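Local structure of putative cell adhesion protein (Bacteroides fragilis, 4H40) at residues B[209-214]-B[234-239]. The protein is a putative cell adhesion protein of the fimbrillin-like family, which probably serves as a building block of bacterial pili. Sequence-based numbering, arbitrary orientation.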
loop_
_atom_site.group_PDB
_atom_site.type_symbol
_atom_site.label_atom_id
_atom_site.label_comp_id
_atom_site.label_asym_id
_atom_site.label_seq_id
_atom_site.Cartn_x
_atom_site.Cartn_y
_atom_site.Cartn_z
ATOM N N ILE B 209 -14.913 8.666 -4.596
ATOM C CA ILE B 209 -14.184 9.926 -4.506
ATOM C C ILE B 209 -15.187 11.081 -4.208
ATOM O O ILE B 209 -16.389 10.833 -4.090
ATOM C CB ILE B 209 -13.312 10.144 -5.772
ATOM C CG1 ILE B 209 -14.042 9.673 -7.064
ATOM C CG2 ILE B 209 -12.002 9.435 -5.594
ATOM C CD1 ILE B 209 -13.615 10.339 -8.339
ATOM N N GLN B 210 -14.679 12.305 -3.982
ATOM C CA GLN B 210 -15.482 13.481 -3.666
ATOM C C GLN B 210 -16.539 13.729 -4.703
ATOM O O GLN B 210 -16.242 13.687 -5.902
ATOM C CB GLN B 210 -14.584 14.723 -3.572
ATOM C CG GLN B 210 -15.290 16.014 -3.166
ATOM C CD GLN B 210 -15.368 16.131 -1.674
ATOM O OE1 GLN B 210 -14.362 16.364 -0.997
ATOM N NE2 GLN B 210 -16.563 15.945 -1.130
ATOM N N GLN B 211 -17.780 13.985 -4.246
ATOM C CA GLN B 211 -18.850 14.409 -5.138
ATOM C C GLN B 211 -18.648 15.924 -5.321
ATOM O O GLN B 211 -18.458 16.608 -4.310
ATOM C CB GLN B 211 -20.240 14.045 -4.592
ATOM C CG GLN B 211 -21.359 14.164 -5.638
ATOM C CD GLN B 211 -21.374 13.032 -6.647
ATOM O OE1 GLN B 211 -20.913 13.175 -7.792
ATOM N NE2 GLN B 211 -21.898 11.877 -6.246
ATOM N N PRO B 212 -18.557 16.451 -6.568
ATOM C CA PRO B 212 -18.292 17.907 -6.757
ATOM C C PRO B 212 -19.227 18.870 -5.992
ATOM O O PRO B 212 -20.462 18.671 -5.930
ATOM C CB PRO B 212 -18.437 18.099 -8.262
ATOM C CG PRO B 212 -18.159 16.738 -8.840
ATOM C CD PRO B 212 -18.680 15.746 -7.861
ATOM N N LEU B 213 -18.603 19.922 -5.388
ATOM C CA LEU B 213 -19.258 20.954 -4.555
ATOM C C LEU B 213 -20.479 21.603 -5.230
ATOM O O LEU B 213 -20.437 21.916 -6.421
ATOM C CB LEU B 213 -18.248 22.047 -4.165
ATOM N N ASP B 214 -21.559 21.797 -4.454
ATOM C CA ASP B 214 -22.830 22.387 -4.896
ATOM C C ASP B 214 -22.688 23.897 -5.222
ATOM O O ASP B 214 -21.834 24.582 -4.648
ATOM C CB ASP B 214 -23.904 22.164 -3.811
ATOM C CG ASP B 214 -25.328 22.606 -4.142
ATOM O OD1 ASP B 214 -25.636 22.797 -5.344
ATOM O OD2 ASP B 214 -26.147 22.716 -3.202
ATOM N N GLN B 234 -19.338 6.542 -2.124
ATOM C CA GLN B 234 -19.719 5.305 -2.853
ATOM C C GLN B 234 -20.311 5.541 -4.269
ATOM O O GLN B 234 -20.174 4.674 -5.147
ATOM C CB GLN B 234 -20.748 4.474 -2.028
ATOM C CG GLN B 234 -21.986 5.253 -1.532
ATOM C CD GLN B 234 -23.067 4.435 -0.825
ATOM O OE1 GLN B 234 -22.816 3.613 0.072
ATOM N NE2 GLN B 234 -24.321 4.719 -1.150
ATOM N N SER B 235 -20.991 6.696 -4.461
ATOM C CA SER B 235 -21.675 7.096 -5.693
ATOM C C SER B 235 -20.801 7.963 -6.641
ATOM O O SER B 235 -21.042 7.912 -7.850
ATOM C CB SER B 235 -22.970 7.830 -5.360
ATOM O OG SER B 235 -22.714 9.006 -4.607
ATOM N N ALA B 236 -19.814 8.747 -6.124
ATOM C CA ALA B 236 -18.964 9.575 -6.994
ATOM C C ALA B 236 -17.859 8.755 -7.608
ATOM O O ALA B 236 -17.150 8.019 -6.918
ATOM C CB ALA B 236 -18.388 10.756 -6.243
ATOM N N SER B 237 -17.728 8.874 -8.927
ATOM C CA SER B 237 -16.744 8.125 -9.705
ATOM C C SER B 237 -16.213 8.910 -10.917
ATOM O O SER B 237 -16.789 9.931 -11.322
ATOM C CB SER B 237 -17.348 6.794 -10.168
ATOM O OG SER B 237 -18.062 6.888 -11.389
ATOM N N VAL B 238 -15.121 8.397 -11.503
ATOM C CA VAL B 238 -14.515 8.955 -12.709
ATOM C C VAL B 238 -13.961 7.782 -13.579
ATOM O O VAL B 238 -13.516 6.769 -13.040
ATOM C CB VAL B 238 -13.477 10.077 -12.426
ATOM C CG1 VAL B 238 -12.222 9.559 -11.742
ATOM C CG2 VAL B 238 -13.126 10.807 -13.705
ATOM N N ARG B 239 -14.079 7.901 -14.910
ATOM C CA ARG B 239 -13.595 6.889 -15.828
ATOM C C ARG B 239 -12.445 7.420 -16.708
ATOM O O ARG B 239 -12.550 8.510 -17.278
ATOM C CB ARG B 239 -14.747 6.393 -16.693
ATOM C CG ARG B 239 -14.407 5.176 -17.529
ATOM C CD ARG B 239 -15.551 4.684 -18.397
ATOM N NE ARG B 239 -16.800 4.399 -17.672
ATOM C CZ ARG B 239 -17.049 3.294 -16.968
ATOM N NH1 ARG B 239 -16.114 2.356 -16.828
ATOM N NH2 ARG B 239 -18.222 3.129 -16.375
#
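Ile209 and Ala236 are joined by a single backbone hydrogen bond, from Ile209 N to Ala236 O at 3.3 Å. Its N-H...O angle of 169° is nearly straight, yet the donor stands above the carbonyl plane, 43° out of it. The rest of the contact is van der Waals packing of side chains, with two backbone carbonyls against the Ala236 methyl. Gln211 can be followed outward over this methyl. Its CB lies 4.1 Å from Ala236 CB; CG is set anti to the backbone N (chi1 -166°), and a bend at chi2 carries CD back to within 3.8 Å of the same methyl. Of the terminal amide, OE1 and NE2 both lie against Ala236 CB, and NE2 also lies 3.4 Å from Ser235 OG. Ala236 CB points toward the 209-214 segment and is bordered on that segment by the carbonyl oxygens of Ile209 and Gln210 as well as by this amide. Farther along, Ile209 CG1 passes the Ala236 carbonyl, and CD1 reaches Val238 CG1 at 3.8 Å, the two side chains crossing at about a right angle. The contact thus ties the loop that follows strand 197-207 to the 234-239 segment, which runs into strand 237-240, an outermost strand, within this chain, of a four-stranded antiparallel sheet. Val238 there pairs through its backbone with Ile206 of strand 197-207, while Asn136, from another loop, touches both Ile209 and Val238.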